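Local coordinates for protein 2-dehydro-3-deoxy-d-gluconate/2-dehydro-3-deoxy-phosphogluconate aldolase (Picrophilus torridus, PDB 4UXD) that is an aldolase of the dihydrodipicolinate synthetase family, a (beta/alpha)8 barrel enzyme with four copies of the chain in its assembly, at residues Ser101-Asn104 with Glu105-Leu109; Leu109-Phe112 with Ser113-Gly117; Ala248-Ile251 with Glu252-Val256; Lys265-Phe268 with Pro269-Tyr272. One frame throughout, in Å; residues are numbered along the deposited sequence.

Contact 1 of 4, residues Ser101-Asn104 with Glu105-Leu109; sequences SSIN and EVNEL
The N-cap of helix 103-115 is formed where S102 meets E105 and V106, in the turn that leads out of strand 95-97. Serine suits the cap because its short side chain can fold onto amides that have no preceding carbonyls to bind. With OG anti to the backbone N (chi1 167°), the hydroxyl sits over the start of the helix and accepts weak bonds from N104 N at 3.3 Å and from E105 N, which is 3.5 Å from S102 OG. S102 O begins the backbone bonding of the helix, with weak bonds from E105 N at 3.1 Å and from V106 N. S102 OG also bonds to the backbone O of Y73 in the second subunit, so the helix start is tied to the assembly. E105 stretches back along the cap, its CG 3.8 Å from S102 OG, while its carboxylate goes to S100. V106 lays CG2 against S102 O at 3.4 Å, and both it and I103 rest on Y139 of helix 133-144, both apolar, which suits this buried face. The next turn's bonds are stronger. N107 N points almost straight at I103 O (3.2 Å, N-H...O angle 173°), and E108 N binds N104 O. The extended chain of E108 carries its carboxylate to a salt bridge with K80 on helix 76-88, a partly exposed position where a long acid bridges two neighbouring helices. This is a serine-capped helix start within a beta-alpha-beta unit of the barrel.

Contact 2 of 4, residues Leu109-Phe112 with Ser113-Gly117; sequences LMKF and SMDIG
S113 OG and L109 O lie 2.5 Å apart, shorter than an ordinary hydrogen bond; the hydroxyl donates, since a carbonyl can only accept, but the very short length is doubtful. The site is the last turns of helix 103-115, which ends in a Schellman motif. A serine can return to its own helix in this way because OG stands between the backbone N and the carbonyl carbon (chi1 37°), which turns it back toward the preceding turn. L109 O also accepts S113 N, which comes from above the carbonyl plane at 3.2 Å, so one oxygen takes two donors of the same residue. M114 N binds M110 O at 2.8 Å, and D115 N binds K111 O. Bonding weakens at the end, where I116 N makes only a weak bond to F112 O. G117 is the C-prime residue: G117 N binds M114 O, and its positive phi, easy for a residue without a side chain, turns the chain so that I118 N reaches S113 O. L109 and F112 face helix 76-88, F112 against K80. K111 and D115 run side by side on the exposed face, but their charged ends, K111 NZ and D115 OD2, stay 6.9 Å apart. I116 points back at the preceding turn, with CG2 over one face of the F112 ring and CD1 3.8 Å from F112 CE1.

Contact 3 of 4, residues Ala248-Ile251 with Glu252-Val256; sequences ALKI and EKNDV
I251 O accepts two amides at once: D255 N at 2.9 Å, as in an alpha-helix, and V256 N at 3.3 Å, one residue further on. The two donors arrive from opposite faces of the carbonyl plane, and helix 245-264 widens here into a pi-type turn. In the turn before it the spacing is ordinary: E252 N binds A248 O and N254 N binds K250 O. Around this backbone lie the side chains. K253 takes the less common first torsion, with CG between its backbone N and carbonyl carbon (chi1 61°); this folds the aliphatic chain back over the preceding turn, where K253 CG comes tightly to 3.0 Å from K250 O and K253 CE is 3.6 Å from L249 CG. A lysine can thus shield a leucine with its methylenes while K253 itself stays exposed, as suits its charge. D255 OD2 touches I251 CG2 at 3.6 Å, and I251 CG2 in turn meets V256 CG2 loosely. Further out, I251 packs on R236 and E240 and V256 on I234, all of helix 233-240, while L249 leans on F213 and on E217 of the third subunit. Two acids tie the helix to these neighbours: E252, buried and bent at its second torsion, uses OE2 to accept F213 N, and D255 OD2 makes a salt bridge with R236. That arginine probably keeps D255 ionised, and the backbone amide received by E252 would likewise help its buried carboxylate tolerate a negative charge.

Contact 4 of 4, residues Lys265-Phe268 with Pro269-Tyr272; sequences KYQF and PNAY
P269 follows F268 through a cis peptide bond, and this brings P269 CB over the phenyl ring, the two side chains crossing at about a right angle. P269 CB stands 3.5 Å from the centroid of the F268 ring and only 10° off the normal, a CH-pi contact for which the compact, carbon-rich proline is well made. F268 can present that face because its CG lies anti to the backbone N (chi1 -177°). N270 comes next: its amide N binds Q267 O at 3.2 Å, in the carbonyl plane and on a lone pair. Residues Q267 to N270 thus form a type VI turn, cis-proline at its third position, which leads into helix 270-279 from the loop after helix 245-264. Within the turn, Q267 NE2 donates to F268 O at 3.1 Å, while the same amide also binds backbone atoms of K130 and N132 in the second subunit. A271 N donates to a water 3.1 Å away that probably also bonds to Q267 O; the A271 methyl, CB, meets the edge of the Y266 ring. Y272 takes the edge of F268 on its ring face, in an offset edge-to-face pair with planes at 65° and centroids 5.7 Å apart, and its OH bonds to a glycerol.

Following the chain, contact 1 opens helix 103-115 and contact 2 closes it; the two share L109, their centres lie 12 Å apart, and together they frame the helix that crosses from strand 95-97 to strand 120-123 of the barrel. Far along the sequence, contact 3 lies within helix 245-264, across the chain's centre from both, with its centre 39 Å from that of contact 1. Contact 4 follows in the loop that passes from this helix into helix 270-279, its nearest atoms about 8 Å from contact 3. All four are local: contacts 1 and 2 overlap at L109, the others follow in series, and none nests or crosses. Contacts 1 and 4 each reach the second subunit, and contact 3 the third.

Contact 1 of 4, residues Ser101-Asn104 with Glu105-Leu109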
ATOM      1  N   SER A 101      15.021  18.304   1.253  1.00 24.03           N
ATOM      2  CA  SER A 101      15.350  17.490   0.080  1.00 21.71           C
ATOM      3  C   SER A 101      16.488  18.113  -0.728  1.00 20.78           C
ATOM      4  O   SER A 101      17.057  17.465  -1.611  1.00 20.52           O
ATOM      5  CB  SER A 101      14.122  17.292  -0.811  1.00 18.26           C
ATOM      6  OG  SER A 101      13.222  16.375  -0.224  1.00 14.02           O
ATOM      7  N   SER A 102      16.811  19.366  -0.425  1.00 16.66           N
ATOM      8  CA  SER A 102      17.925  20.055  -1.066  1.00 20.91           C
ATOM      9  C   SER A 102      19.184  19.828  -0.245  1.00 26.16           C
ATOM     10  O   SER A 102      19.253  20.232   0.918  1.00 17.96           O
ATOM     11  CB  SER A 102      17.635  21.560  -1.214  1.00 28.44           C
ATOM     12  OG  SER A 102      18.797  22.306  -1.562  1.00 22.44           O
ATOM     13  N   ILE A 103      20.169  19.159  -0.845  1.00 31.42           N
ATOM     14  CA  ILE A 103      21.448  18.932  -0.177  1.00 24.27           C
ATOM     15  C   ILE A 103      22.103  20.281   0.194  1.00 27.16           C
ATOM     16  O   ILE A 103      22.860  20.359   1.164  1.00 28.22           O
ATOM     17  CB  ILE A 103      22.417  18.074  -1.052  1.00 18.01           C
ATOM     18  CG1 ILE A 103      23.733  17.856  -0.312  1.00 26.69           C
ATOM     19  CG2 ILE A 103      22.712  18.749  -2.369  1.00 25.36           C
ATOM     20  CD1 ILE A 103      24.609  16.789  -0.907  1.00 29.50           C
ATOM     21  N   ASN A 104      21.788  21.345  -0.549  1.00 25.16           N
ATOM     22  CA  ASN A 104      22.313  22.683  -0.237  1.00 23.26           C
ATOM     23  C   ASN A 104      21.774  23.252   1.062  1.00 27.67           C
ATOM     24  O   ASN A 104      22.493  23.947   1.771  1.00 26.41           O
ATOM     25  CB  ASN A 104      21.995  23.671  -1.350  1.00 28.43           C
ATOM     26  CG  ASN A 104      22.895  23.506  -2.549  1.00 25.99           C
ATOM     27  OD1 ASN A 104      23.392  22.414  -2.828  1.00 30.11           O
ATOM     28  ND2 ASN A 104      23.107  24.594  -3.273  1.00 18.12           N
ATOM     29  N   GLU A 105      20.508  22.979   1.375  1.00 28.55           N
ATOM     30  CA  GLU A 105      19.921  23.519   2.596  1.00 27.96           C
ATOM     31  C   GLU A 105      20.481  22.775   3.807  1.00 23.95           C
ATOM     32  O   GLU A 105      20.724  23.373   4.851  1.00 21.25           O
ATOM     33  CB  GLU A 105      18.389  23.437   2.564  1.00 21.97           C
ATOM     34  CG  GLU A 105      17.737  24.293   1.493  1.00 21.18           C
ATOM     35  CD  GLU A 105      16.231  24.315   1.606  1.00 24.20           C
ATOM     36  OE1 GLU A 105      15.656  23.320   2.087  1.00 19.12           O
ATOM     37  OE2 GLU A 105      15.624  25.341   1.234  1.00 28.60           O
ATOM     38  N   VAL A 106      20.719  21.478   3.645  1.00 13.71           N
ATOM     39  CA  VAL A 106      21.278  20.663   4.711  1.00 24.37           C
ATOM     40  C   VAL A 106      22.686  21.162   5.091  1.00 27.07           C
ATOM     41  O   VAL A 106      22.957  21.419   6.263  1.00 24.07           O
ATOM     42  CB  VAL A 106      21.340  19.143   4.308  1.00 22.43           C
ATOM     43  CG1 VAL A 106      21.793  18.290   5.466  1.00 19.35           C
ATOM     44  CG2 VAL A 106      19.983  18.642   3.836  1.00 27.69           C
ATOM     45  N   ASN A 107      23.568  21.301   4.101  1.00 26.29           N
ATOM     46  CA  ASN A 107      24.932  21.777   4.335  1.00 22.42           C
ATOM     47  C   ASN A 107      24.929  23.117   5.024  1.00 21.80           C
ATOM     48  O   ASN A 107      25.664  23.338   5.980  1.00 29.93           O
ATOM     49  CB  ASN A 107      25.705  21.896   3.027  1.00 21.20           C
ATOM     50  CG  ASN A 107      25.960  20.565   2.385  1.00 29.02           C
ATOM     51  OD1 ASN A 107      26.083  19.544   3.066  1.00 36.62           O
ATOM     52  ND2 ASN A 107      26.034  20.558   1.064  1.00 30.13           N
ATOM     53  N   GLU A 108      24.092  24.013   4.526  1.00 22.80           N
ATOM     54  CA  GLU A 108      23.913  25.321   5.137  1.00 26.92           C
ATOM     55  C   GLU A 108      23.458  25.194   6.596  1.00 26.89           C
ATOM     56  O   GLU A 108      24.111  25.737   7.489  1.00 28.01           O
ATOM     57  CB  GLU A 108      22.907  26.132   4.320  1.00 32.24           C
ATOM     58  CG  GLU A 108      22.904  27.636   4.575  1.00 36.71           C
ATOM     59  CD  GLU A 108      22.219  28.416   3.454  1.00 43.92           C
ATOM     60  OE1 GLU A 108      22.207  27.926   2.306  1.00 52.12           O
ATOM     61  OE2 GLU A 108      21.684  29.514   3.708  1.00 45.17           O
ATOM     62  N   LEU A 109      22.362  24.463   6.827  1.00 25.39           N
ATOM     63  CA  LEU A 109      21.797  24.275   8.168  1.00 21.85           C
ATOM     64  C   LEU A 109      22.752  23.568   9.133  1.00 28.30           C
ATOM     65  O   LEU A 109      22.703  23.801  10.344  1.00 25.51           O
ATOM     66  CB  LEU A 109      20.493  23.473   8.102  1.00 18.15           C
ATOM     67  CG  LEU A 109      19.227  24.194   7.646  1.00 33.29           C
ATOM     68  CD1 LEU A 109      18.131  23.183   7.260  1.00 28.84           C
ATOM     69  CD2 LEU A 109      18.708  25.175   8.705  1.00 36.44           C
TER

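Contact 2 of 4, residues Leu109-Phe112 with Ser113-Gly117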
ATOM      1  N   LEU A 109      22.362  24.463   6.827  1.00 25.39           N
ATOM      2  CA  LEU A 109      21.797  24.275   8.168  1.00 21.85           C
ATOM      3  C   LEU A 109      22.752  23.568   9.133  1.00 28.30           C
ATOM      4  O   LEU A 109      22.703  23.801  10.344  1.00 25.51           O
ATOM      5  CB  LEU A 109      20.493  23.473   8.102  1.00 18.15           C
ATOM      6  CG  LEU A 109      19.227  24.194   7.646  1.00 33.29           C
ATOM      7  CD1 LEU A 109      18.131  23.183   7.260  1.00 28.84           C
ATOM      8  CD2 LEU A 109      18.708  25.175   8.705  1.00 36.44           C
ATOM      9  N   MET A 110      23.605  22.694   8.607  1.00 27.06           N
ATOM     10  CA  MET A 110      24.549  21.976   9.464  1.00 34.71           C
ATOM     11  C   MET A 110      25.735  22.864   9.818  1.00 29.39           C
ATOM     12  O   MET A 110      26.133  22.951  10.977  1.00 26.94           O
ATOM     13  CB  MET A 110      25.021  20.684   8.795  1.00 30.07           C
ATOM     14  CG  MET A 110      24.014  19.534   8.941  1.00 28.54           C
ATOM     15  SD  MET A 110      24.726  17.884   8.689  1.00 37.96           S
ATOM     16  CE  MET A 110      25.272  18.071   7.020  1.00 31.20           C
ATOM     17  N   LYS A 111      26.276  23.527   8.806  1.00 33.85           N
ATOM     18  CA  LYS A 111      27.351  24.491   8.970  1.00 35.60           C
ATOM     19  C   LYS A 111      26.971  25.556   9.980  1.00 31.95           C
ATOM     20  O   LYS A 111      27.763  25.932  10.837  1.00 28.02           O
ATOM     21  CB  LYS A 111      27.685  25.135   7.619  1.00 38.51           C
ATOM     22  CG  LYS A 111      28.865  26.083   7.642  1.00 52.24           C
ATOM     23  CD  LYS A 111      29.492  26.219   6.260  1.00 66.37           C
ATOM     24  CE  LYS A 111      28.569  26.928   5.286  1.00 67.33           C
ATOM     25  NZ  LYS A 111      29.109  26.919   3.901  1.00 75.30           N
ATOM     26  N   PHE A 112      25.738  26.022   9.872  1.00 35.48           N
ATOM     27  CA  PHE A 112      25.219  27.063  10.744  1.00 33.14           C
ATOM     28  C   PHE A 112      25.054  26.572  12.177  1.00 33.65           C
ATOM     29  O   PHE A 112      25.323  27.308  13.117  1.00 33.08           O
ATOM     30  CB  PHE A 112      23.885  27.560  10.191  1.00 29.03           C
ATOM     31  CG  PHE A 112      23.138  28.473  11.114  1.00 33.23           C
ATOM     32  CD1 PHE A 112      22.235  27.966  12.030  1.00 38.22           C
ATOM     33  CD2 PHE A 112      23.312  29.847  11.045  1.00 34.62           C
ATOM     34  CE1 PHE A 112      21.519  28.812  12.875  1.00 36.42           C
ATOM     35  CE2 PHE A 112      22.601  30.692  11.884  1.00 41.47           C
ATOM     36  CZ  PHE A 112      21.701  30.170  12.801  1.00 30.16           C
ATOM     37  N   SER A 113      24.616  25.328  12.347  1.00 35.08           N
ATOM     38  CA  SER A 113      24.377  24.801  13.686  1.00 36.22           C
ATOM     39  C   SER A 113      25.683  24.312  14.336  1.00 36.13           C
ATOM     40  O   SER A 113      25.802  24.295  15.566  1.00 31.36           O
ATOM     41  CB  SER A 113      23.319  23.689  13.648  1.00 44.79           C
ATOM     42  OG  SER A 113      23.435  22.878  12.494  1.00 50.39           O
ATOM     43  N   MET A 114      26.670  23.938  13.522  1.00 35.41           N
ATOM     44  CA  MET A 114      28.009  23.691  14.053  1.00 34.43           C
ATOM     45  C   MET A 114      28.610  25.002  14.585  1.00 38.51           C
ATOM     46  O   MET A 114      29.120  25.050  15.699  1.00 40.26           O
ATOM     47  CB  MET A 114      28.924  23.090  12.991  1.00 32.65           C
ATOM     48  CG  MET A 114      30.203  22.474  13.568  1.00 39.20           C
ATOM     49  SD  MET A 114      31.254  21.651  12.340  1.00 52.45           S
ATOM     50  CE  MET A 114      32.010  23.072  11.538  1.00 49.28           C
ATOM     51  N   ASP A 115      28.513  26.069  13.796  1.00 38.39           N
ATOM     52  CA  ASP A 115      29.144  27.343  14.135  1.00 29.95           C
ATOM     53  C   ASP A 115      28.506  28.064  15.324  1.00 36.17           C
ATOM     54  O   ASP A 115      29.125  28.980  15.871  1.00 45.11           O
ATOM     55  CB  ASP A 115      29.130  28.283  12.921  1.00 25.28           C
ATOM     56  CG  ASP A 115      30.006  27.779  11.770  1.00 36.51           C
ATOM     57  OD1 ASP A 115      30.804  26.834  11.977  1.00 36.98           O
ATOM     58  OD2 ASP A 115      29.892  28.337  10.657  1.00 31.80           O
ATOM     59  N   ILE A 116      27.288  27.678  15.719  1.00 33.69           N
ATOM     60  CA  ILE A 116      26.658  28.260  16.910  1.00 29.82           C
ATOM     61  C   ILE A 116      26.650  27.252  18.062  1.00 38.28           C
ATOM     62  O   ILE A 116      25.941  27.432  19.048  1.00 32.72           O
ATOM     63  CB  ILE A 116      25.199  28.766  16.644  1.00 36.97           C
ATOM     64  CG1 ILE A 116      24.227  27.623  16.303  1.00 38.38           C
ATOM     65  CG2 ILE A 116      25.188  29.805  15.526  1.00 34.28           C
ATOM     66  CD1 ILE A 116      22.748  28.024  16.418  1.00 26.99           C
ATOM     67  N   GLY A 117      27.431  26.185  17.921  1.00 39.00           N
ATOM     68  CA  GLY A 117      27.587  25.203  18.979  1.00 33.83           C
ATOM     69  C   GLY A 117      26.395  24.293  19.256  1.00 39.83           C
ATOM     70  O   GLY A 117      26.084  24.009  20.419  1.00 40.29           O
TER

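Contact 3 of 4, residues Ala248-Ile251 with Glu252-Val256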
ATOM      1  N   ALA A 248       7.599   1.354  35.364  1.00 53.48           N
ATOM      2  CA  ALA A 248       7.743   1.999  34.067  1.00 59.44           C
ATOM      3  C   ALA A 248       6.633   1.535  33.123  1.00 55.86           C
ATOM      4  O   ALA A 248       5.976   2.355  32.482  1.00 57.54           O
ATOM      5  CB  ALA A 248       9.109   1.699  33.468  1.00 59.06           C
ATOM      6  N   LEU A 249       6.424   0.225  33.056  1.00 43.10           N
ATOM      7  CA  LEU A 249       5.399  -0.351  32.195  1.00 48.85           C
ATOM      8  C   LEU A 249       4.006   0.182  32.516  1.00 48.41           C
ATOM      9  O   LEU A 249       3.183   0.365  31.615  1.00 43.72           O
ATOM     10  CB  LEU A 249       5.400  -1.880  32.309  1.00 48.43           C
ATOM     11  CG  LEU A 249       4.295  -2.618  31.550  1.00 40.36           C
ATOM     12  CD1 LEU A 249       4.310  -2.298  30.069  1.00 29.77           C
ATOM     13  CD2 LEU A 249       4.410  -4.108  31.772  1.00 36.22           C
ATOM     14  N   LYS A 250       3.744   0.419  33.798  1.00 50.60           N
ATOM     15  CA  LYS A 250       2.439   0.895  34.235  1.00 54.12           C
ATOM     16  C   LYS A 250       2.222   2.319  33.729  1.00 52.09           C
ATOM     17  O   LYS A 250       1.138   2.662  33.245  1.00 43.03           O
ATOM     18  CB  LYS A 250       2.317   0.837  35.756  1.00 60.93           C
ATOM     19  CG  LYS A 250       0.947   1.240  36.279  1.00 61.78           C
ATOM     20  CD  LYS A 250       0.866   1.178  37.797  1.00 85.17           C
ATOM     21  CE  LYS A 250       1.874   2.109  38.480  1.00 93.87           C
ATOM     22  NZ  LYS A 250       1.715   3.547  38.097  1.00 78.27           N
ATOM     23  N   ILE A 251       3.269   3.135  33.851  1.00 43.20           N
ATOM     24  CA  ILE A 251       3.267   4.498  33.331  1.00 46.81           C
ATOM     25  C   ILE A 251       2.967   4.472  31.834  1.00 40.33           C
ATOM     26  O   ILE A 251       2.129   5.226  31.336  1.00 42.82           O
ATOM     27  CB  ILE A 251       4.630   5.216  33.598  1.00 47.13           C
ATOM     28  CG1 ILE A 251       4.834   5.443  35.099  1.00 42.70           C
ATOM     29  CG2 ILE A 251       4.701   6.564  32.875  1.00 36.60           C
ATOM     30  CD1 ILE A 251       6.255   5.872  35.487  1.00 39.97           C
ATOM     31  N   GLU A 252       3.645   3.590  31.119  1.00 36.20           N
ATOM     32  CA  GLU A 252       3.445   3.458  29.683  1.00 39.39           C
ATOM     33  C   GLU A 252       1.988   3.132  29.346  1.00 44.17           C
ATOM     34  O   GLU A 252       1.426   3.683  28.399  1.00 35.06           O
ATOM     35  CB  GLU A 252       4.365   2.369  29.121  1.00 37.31           C
ATOM     36  CG  GLU A 252       4.283   2.159  27.604  1.00 45.96           C
ATOM     37  CD  GLU A 252       5.051   3.208  26.805  1.00 35.32           C
ATOM     38  OE1 GLU A 252       4.498   4.302  26.573  1.00 30.77           O
ATOM     39  OE2 GLU A 252       6.203   2.927  26.402  1.00 28.02           O
ATOM     40  N   LYS A 253       1.383   2.232  30.117  1.00 48.90           N
ATOM     41  CA  LYS A 253       0.066   1.707  29.764  1.00 54.51           C
ATOM     42  C   LYS A 253      -1.053   2.652  30.181  1.00 44.13           C
ATOM     43  O   LYS A 253      -2.025   2.813  29.456  1.00 46.66           O
ATOM     44  CB  LYS A 253      -0.152   0.316  30.388  1.00 62.44           C
ATOM     45  CG  LYS A 253      -0.093   0.286  31.905  1.00 61.34           C
ATOM     46  CD  LYS A 253      -0.360  -1.094  32.485  1.00 68.58           C
ATOM     47  CE  LYS A 253       0.807  -2.050  32.264  1.00 66.76           C
ATOM     48  NZ  LYS A 253       0.475  -3.467  32.631  1.00 57.19           N
ATOM     49  N   ASN A 254      -0.907   3.290  31.336  1.00 35.99           N
ATOM     50  CA  ASN A 254      -1.964   4.143  31.865  1.00 46.65           C
ATOM     51  C   ASN A 254      -1.834   5.619  31.465  1.00 51.09           C
ATOM     52  O   ASN A 254      -2.828   6.345  31.422  1.00 48.82           O
ATOM     53  CB  ASN A 254      -2.000   4.032  33.390  1.00 55.84           C
ATOM     54  CG  ASN A 254      -2.184   2.604  33.866  1.00 50.41           C
ATOM     55  OD1 ASN A 254      -1.345   2.061  34.585  1.00 52.32           O
ATOM     56  ND2 ASN A 254      -3.285   1.988  33.463  1.00 57.98           N
ATOM     57  N   ASP A 255      -0.615   6.064  31.176  1.00 51.70           N
ATOM     58  CA  ASP A 255      -0.364   7.479  30.925  1.00 51.40           C
ATOM     59  C   ASP A 255      -0.035   7.772  29.464  1.00 52.95           C
ATOM     60  O   ASP A 255      -0.795   8.448  28.773  1.00 41.13           O
ATOM     61  CB  ASP A 255       0.766   7.963  31.823  1.00 39.53           C
ATOM     62  CG  ASP A 255       0.524   7.622  33.260  1.00 46.18           C
ATOM     63  OD1 ASP A 255      -0.645   7.323  33.590  1.00 47.51           O
ATOM     64  OD2 ASP A 255       1.483   7.657  34.056  1.00 46.61           O
ATOM     65  N   VAL A 256       1.089   7.238  29.000  1.00 47.20           N
ATOM     66  CA  VAL A 256       1.595   7.527  27.669  1.00 37.45           C
ATOM     67  C   VAL A 256       0.649   7.008  26.576  1.00 38.91           C
ATOM     68  O   VAL A 256       0.196   7.766  25.703  1.00 29.35           O
ATOM     69  CB  VAL A 256       3.002   6.901  27.471  1.00 34.27           C
ATOM     70  CG1 VAL A 256       3.647   7.404  26.181  1.00 30.14           C
ATOM     71  CG2 VAL A 256       3.910   7.203  28.669  1.00 29.66           C
TER

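Contact 4 of 4, residues Lys265-Phe268 with Pro269-Tyr272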
ATOM      1  N   LYS A 265      -6.096  10.375  17.216  1.00 39.45           N
ATOM      2  CA  LYS A 265      -7.426  10.527  16.635  1.00 44.65           C
ATOM      3  C   LYS A 265      -7.480  11.730  15.700  1.00 42.35           C
ATOM      4  O   LYS A 265      -8.485  11.949  15.034  1.00 44.49           O
ATOM      5  CB  LYS A 265      -8.487  10.683  17.731  1.00 47.72           C
ATOM      6  CG  LYS A 265      -8.690   9.452  18.619  1.00 60.83           C
ATOM      7  CD  LYS A 265      -9.243   8.255  17.842  1.00 73.42           C
ATOM      8  CE  LYS A 265      -9.356   7.018  18.721  1.00 63.14           C
ATOM      9  NZ  LYS A 265      -9.643   5.797  17.921  1.00 71.06           N
ATOM     10  N   TYR A 266      -6.401  12.509  15.658  1.00 39.02           N
ATOM     11  CA  TYR A 266      -6.370  13.741  14.883  1.00 40.69           C
ATOM     12  C   TYR A 266      -5.197  13.784  13.902  1.00 30.06           C
ATOM     13  O   TYR A 266      -4.188  13.111  14.091  1.00 29.08           O
ATOM     14  CB  TYR A 266      -6.338  14.932  15.846  1.00 46.25           C
ATOM     15  CG  TYR A 266      -7.569  14.960  16.732  1.00 62.08           C
ATOM     16  CD1 TYR A 266      -8.844  14.864  16.172  1.00 74.26           C
ATOM     17  CD2 TYR A 266      -7.468  15.056  18.116  1.00 56.60           C
ATOM     18  CE1 TYR A 266      -9.983  14.873  16.957  1.00 75.26           C
ATOM     19  CE2 TYR A 266      -8.607  15.063  18.916  1.00 74.70           C
ATOM     20  CZ  TYR A 266      -9.864  14.967  18.327  1.00 86.86           C
ATOM     21  OH  TYR A 266     -11.013  14.970  19.096  1.00 89.32           O
ATOM     22  N   GLN A 267      -5.393  14.546  12.829  1.00 31.07           N
ATOM     23  CA  GLN A 267      -4.395  14.809  11.791  1.00 28.43           C
ATOM     24  C   GLN A 267      -3.092  15.296  12.413  1.00 36.20           C
ATOM     25  O   GLN A 267      -3.090  16.287  13.150  1.00 34.79           O
ATOM     26  CB  GLN A 267      -4.967  15.840  10.804  1.00 34.87           C
ATOM     27  CG  GLN A 267      -3.986  16.586   9.889  1.00 32.28           C
ATOM     28  CD  GLN A 267      -3.444  15.736   8.753  1.00 31.82           C
ATOM     29  OE1 GLN A 267      -4.198  15.176   7.951  1.00 27.15           O
ATOM     30  NE2 GLN A 267      -2.124  15.640   8.678  1.00 36.35           N
ATOM     31  N   PHE A 268      -1.996  14.590  12.135  1.00 26.14           N
ATOM     32  CA  PHE A 268      -0.699  14.916  12.725  1.00 26.29           C
ATOM     33  C   PHE A 268      -0.154  16.266  12.202  1.00 28.38           C
ATOM     34  O   PHE A 268      -0.314  16.585  11.025  1.00 28.08           O
ATOM     35  CB  PHE A 268       0.296  13.782  12.437  1.00 23.67           C
ATOM     36  CG  PHE A 268       1.653  13.979  13.071  1.00 26.23           C
ATOM     37  CD1 PHE A 268       2.662  14.668  12.392  1.00 22.40           C
ATOM     38  CD2 PHE A 268       1.916  13.489  14.350  1.00 21.41           C
ATOM     39  CE1 PHE A 268       3.915  14.852  12.970  1.00 24.81           C
ATOM     40  CE2 PHE A 268       3.158  13.665  14.940  1.00 19.84           C
ATOM     41  CZ  PHE A 268       4.167  14.351  14.250  1.00 25.23           C
ATOM     42  N   PRO A 269       0.478  17.078  13.070  1.00 24.59           N
ATOM     43  CA  PRO A 269       0.709  17.007  14.513  1.00 26.15           C
ATOM     44  C   PRO A 269      -0.156  18.013  15.259  1.00 27.99           C
ATOM     45  O   PRO A 269       0.182  18.443  16.363  1.00 24.47           O
ATOM     46  CB  PRO A 269       2.172  17.394  14.632  1.00 26.01           C
ATOM     47  CG  PRO A 269       2.312  18.478  13.567  1.00 23.96           C
ATOM     48  CD  PRO A 269       1.271  18.174  12.486  1.00 21.54           C
ATOM     49  N   ASN A 270      -1.257  18.405  14.639  1.00 24.99           N
ATOM     50  CA  ASN A 270      -2.014  19.555  15.101  1.00 27.65           C
ATOM     51  C   ASN A 270      -2.435  19.454  16.570  1.00 29.27           C
ATOM     52  O   ASN A 270      -2.323  20.432  17.309  1.00 32.12           O
ATOM     53  CB  ASN A 270      -3.213  19.741  14.190  1.00 28.50           C
ATOM     54  CG  ASN A 270      -2.798  20.062  12.763  1.00 30.21           C
ATOM     55  OD1 ASN A 270      -1.991  20.967  12.542  1.00 22.71           O
ATOM     56  ND2 ASN A 270      -3.317  19.300  11.790  1.00 28.30           N
ATOM     57  N   ALA A 271      -2.861  18.266  16.997  1.00 27.53           N
ATOM     58  CA  ALA A 271      -3.291  18.041  18.373  1.00 32.18           C
ATOM     59  C   ALA A 271      -2.194  18.370  19.389  1.00 33.37           C
ATOM     60  O   ALA A 271      -2.497  18.814  20.497  1.00 30.67           O
ATOM     61  CB  ALA A 271      -3.748  16.606  18.556  1.00 31.93           C
ATOM     62  N   TYR A 272      -0.937  18.150  19.008  1.00 28.81           N
ATOM     63  CA  TYR A 272       0.203  18.452  19.878  1.00 33.21           C
ATOM     64  C   TYR A 272       0.262  19.941  20.150  1.00 38.18           C
ATOM     65  O   TYR A 272       0.598  20.376  21.253  1.00 34.34           O
ATOM     66  CB  TYR A 272       1.528  17.993  19.252  1.00 29.90           C
ATOM     67  CG  TYR A 272       1.714  16.488  19.236  1.00 34.30           C
ATOM     68  CD1 TYR A 272       0.996  15.681  18.354  1.00 34.37           C
ATOM     69  CD2 TYR A 272       2.607  15.871  20.105  1.00 31.36           C
ATOM     70  CE1 TYR A 272       1.170  14.303  18.338  1.00 31.85           C
ATOM     71  CE2 TYR A 272       2.778  14.496  20.102  1.00 31.59           C
ATOM     72  CZ  TYR A 272       2.061  13.722  19.214  1.00 27.42           C
ATOM     73  OH  TYR A 272       2.234  12.363  19.211  1.00 27.74           O
TER
HETATM   74  O   HOH W   1      -2.365  15.439  15.828  1.00 23.79           O